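Local coordinates for short-chain dehydrogenase/reductase SDR (Paraburkholderia phymatum, PDB 5VA8), which binds NADP and probably catalyses an NADP(H)-dependent oxidation or reduction of a substrate that the structure alone does not show, at the interface of chains A and B. Sequence-based numbering; all coordinates share one arbitrary frame. Chains: chain A/B, Short-chain dehydrogenase/reductase SDR.

The interface of chains A and B. Residues chain A 110, 113-114, 117; chain B 121-122, 125-126.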
ATOM      1  N   HIS A 110      25.564  -7.999 -13.613  1.00 21.02           N
ATOM      2  CA  HIS A 110      25.096  -9.130 -12.820  1.00 20.34           C
ATOM      3  C   HIS A 110      25.763  -9.145 -11.449  1.00 16.07           C
ATOM      4  O   HIS A 110      25.106  -9.368 -10.422  1.00 14.98           O
ATOM      5  CB  HIS A 110      25.370 -10.427 -13.578  1.00 23.49           C
ATOM      6  CG  HIS A 110      24.962 -11.650 -12.828  1.00 21.71           C
ATOM      7  ND1 HIS A 110      25.871 -12.482 -12.216  1.00 23.21           N
ATOM      8  CD2 HIS A 110      23.738 -12.164 -12.566  1.00 20.38           C
ATOM      9  CE1 HIS A 110      25.225 -13.468 -11.617  1.00 21.76           C
ATOM     10  NE2 HIS A 110      23.929 -13.298 -11.814  1.00 18.85           N
ATOM     11  N   TRP A 113      24.284  -6.663  -9.025  1.00 14.02           N
ATOM     12  CA  TRP A 113      23.053  -7.174  -8.437  1.00 12.94           C
ATOM     13  C   TRP A 113      23.337  -8.167  -7.325  1.00 12.76           C
ATOM     14  O   TRP A 113      22.736  -8.091  -6.249  1.00 12.66           O
ATOM     15  CB  TRP A 113      22.185  -7.820  -9.519  1.00 13.49           C
ATOM     16  CG  TRP A 113      21.379  -6.803 -10.261  1.00 12.96           C
ATOM     17  CD1 TRP A 113      21.514  -6.431 -11.574  1.00 16.48           C
ATOM     18  CD2 TRP A 113      20.337  -5.992  -9.716  1.00 13.95           C
ATOM     19  NE1 TRP A 113      20.601  -5.449 -11.884  1.00 14.17           N
ATOM     20  CE2 TRP A 113      19.868  -5.161 -10.758  1.00 11.33           C
ATOM     21  CE3 TRP A 113      19.754  -5.887  -8.447  1.00 13.62           C
ATOM     22  CZ2 TRP A 113      18.835  -4.238 -10.567  1.00 13.44           C
ATOM     23  CZ3 TRP A 113      18.735  -4.961  -8.262  1.00 14.10           C
ATOM     24  CH2 TRP A 113      18.293  -4.154  -9.320  1.00 13.67           C
ATOM     25  N   ILE A 114      24.233  -9.128  -7.574  1.00 13.49           N
ATOM     26  CA  ILE A 114      24.505 -10.131  -6.548  1.00 13.42           C
ATOM     27  C   ILE A 114      25.053  -9.466  -5.292  1.00 14.16           C
ATOM     28  O   ILE A 114      24.652  -9.801  -4.173  1.00 13.93           O
ATOM     29  CB  ILE A 114      25.465 -11.209  -7.079  1.00 14.02           C
ATOM     30  CG1 ILE A 114      24.844 -11.945  -8.266  1.00 15.86           C
ATOM     31  CG2 ILE A 114      25.819 -12.201  -5.968  1.00 16.34           C
ATOM     32  CD1 ILE A 114      23.612 -12.747  -7.919  1.00 15.84           C
ATOM     33  N   LEU A 117      22.217  -7.701  -3.471  1.00 11.54           N
ATOM     34  CA  LEU A 117      21.358  -8.707  -2.856  1.00 10.77           C
ATOM     35  C   LEU A 117      22.036  -9.359  -1.650  1.00 12.87           C
ATOM     36  O   LEU A 117      21.403  -9.559  -0.609  1.00 11.87           O
ATOM     37  CB  LEU A 117      20.974  -9.746  -3.905  1.00 12.43           C
ATOM     38  CG  LEU A 117      19.978  -9.213  -4.938  1.00 13.28           C
ATOM     39  CD1 LEU A 117      19.923 -10.109  -6.165  1.00 13.69           C
ATOM     40  CD2 LEU A 117      18.603  -9.105  -4.311  1.00 11.31           C
TER
ATOM     41  N   MET B 121      13.874 -12.636 -10.519  1.00 10.52           N
ATOM     42  CA  MET B 121      14.188 -11.217 -10.400  1.00 10.97           C
ATOM     43  C   MET B 121      15.220 -10.808 -11.445  1.00 12.00           C
ATOM     44  O   MET B 121      14.941  -9.940 -12.280  1.00 13.51           O
ATOM     45  CB  MET B 121      14.677 -10.892  -8.990  1.00 11.75           C
ATOM     46  CG  MET B 121      15.098  -9.439  -8.839  1.00 12.15           C
ATOM     47  SD  MET B 121      15.732  -9.062  -7.200  1.00 12.68           S
ATOM     48  CE  MET B 121      16.273  -7.365  -7.451  1.00 13.87           C
ATOM     49  N   LEU B 122      16.403 -11.432 -11.432  1.00 11.48           N
ATOM     50  CA  LEU B 122      17.454 -10.939 -12.322  1.00 10.06           C
ATOM     51  C   LEU B 122      17.184 -11.293 -13.783  1.00 14.68           C
ATOM     52  O   LEU B 122      17.574 -10.534 -14.674  1.00 12.93           O
ATOM     53  CB  LEU B 122      18.823 -11.467 -11.884  1.00 11.33           C
ATOM     54  CG  LEU B 122      19.227 -11.102 -10.449  1.00 12.73           C
ATOM     55  CD1 LEU B 122      20.654 -11.571 -10.179  1.00 14.22           C
ATOM     56  CD2 LEU B 122      19.094  -9.610 -10.164  1.00 12.10           C
ATOM     57  N   ILE B 125      14.907  -8.632 -15.250  1.00 11.80           N
ATOM     58  CA  ILE B 125      15.670  -7.387 -15.326  1.00 11.45           C
ATOM     59  C   ILE B 125      16.625  -7.416 -16.511  1.00 11.32           C
ATOM     60  O   ILE B 125      16.746  -6.434 -17.257  1.00 13.37           O
ATOM     61  CB  ILE B 125      16.416  -7.135 -14.000  1.00 13.27           C
ATOM     62  CG1 ILE B 125      15.424  -6.825 -12.877  1.00 12.42           C
ATOM     63  CG2 ILE B 125      17.418  -5.982 -14.132  1.00 15.51           C
ATOM     64  CD1 ILE B 125      16.062  -6.689 -11.494  1.00 12.61           C
ATOM     65  N   GLU B 126      17.327  -8.535 -16.708  1.00 11.95           N
ATOM     66  CA  GLU B 126      18.275  -8.592 -17.816  0.52 14.26           C
ATOM     67  C   GLU B 126      17.572  -8.583 -19.169  1.00 13.13           C
ATOM     68  O   GLU B 126      18.107  -8.024 -20.137  1.00 15.14           O
ATOM     69  CB  GLU B 126      19.174  -9.824 -17.686  0.52 14.52           C
ATOM     70  CG  GLU B 126      20.161  -9.762 -16.523  0.52 18.82           C
ATOM     71  CD  GLU B 126      21.270  -8.733 -16.715  0.52 23.68           C
ATOM     72  OE1 GLU B 126      21.346  -8.099 -17.792  0.52 21.97           O
ATOM     73  OE2 GLU B 126      22.075  -8.558 -15.774  0.52 23.37           O
TER
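One face of the indole of A:Trp113 lies against chain B, where two aliphatic side chains cover different parts of it. The CD2 methyl of B:Leu122 sits 3.5 Å above the ring plane, toward the rim on the CG side, while the CD1 methyl of B:Ile125 rests on the same face over the benzo half, 3.8 Å from CZ2 of A:Trp113. Also on this face, just beyond the rim, the thioether methyl CE of B:Met121 stands over the CZ3 corner, 3.5 Å from CZ3 of A:Trp113. The imidazole of A:His110 has one face covered from within its own chain, by CG1 of A:Ile114; from that same side CD1 of B:Leu122 comes in obliquely over the CD2 and NE2 atoms, 3.9 Å from CD2 of A:His110.

B:Leu122 hides the largest surface of the residues here, 67 Å², and its two branches mainly serve different neighbours. CD1 spans A:His110 and A:Ile114, meeting CD1 of A:Ile114 at 3.9 Å, and CD2 is turned toward the tryptophan, touching both CB and CG. CD2 also meets CD1 of A:Leu117 at 4.1 Å, the two side chains reaching toward each other tip to tip. A:Trp113 holds its CG anti to its own carbonyl carbon (chi1 -83°), which carries the indole alongside B:Leu122, the two side chains running in opposite directions. B:Met121 arrives by a straight chain, every torsion near 180° (chi2 -178°), so that its sulfur passes A:Leu117 while its terminal methyl continues to the indole.

Both segments belong to helix 110-138 of their chains, and the two-fold symmetry repeats the patch with the chains exchanged. Pairing through this long helix is a familiar mode of dimerisation in the short-chain dehydrogenase/reductase family, and the contact probably helps hold such a dimer within the deposited tetramer. The carboxylate of B:Glu126 flanks the apolar core near the start of the opposing helix, where, if ionised, it might interact favourably with the positive end of the helix dipole; its OE2 stands 4.1 Å from the backbone N of A:His110.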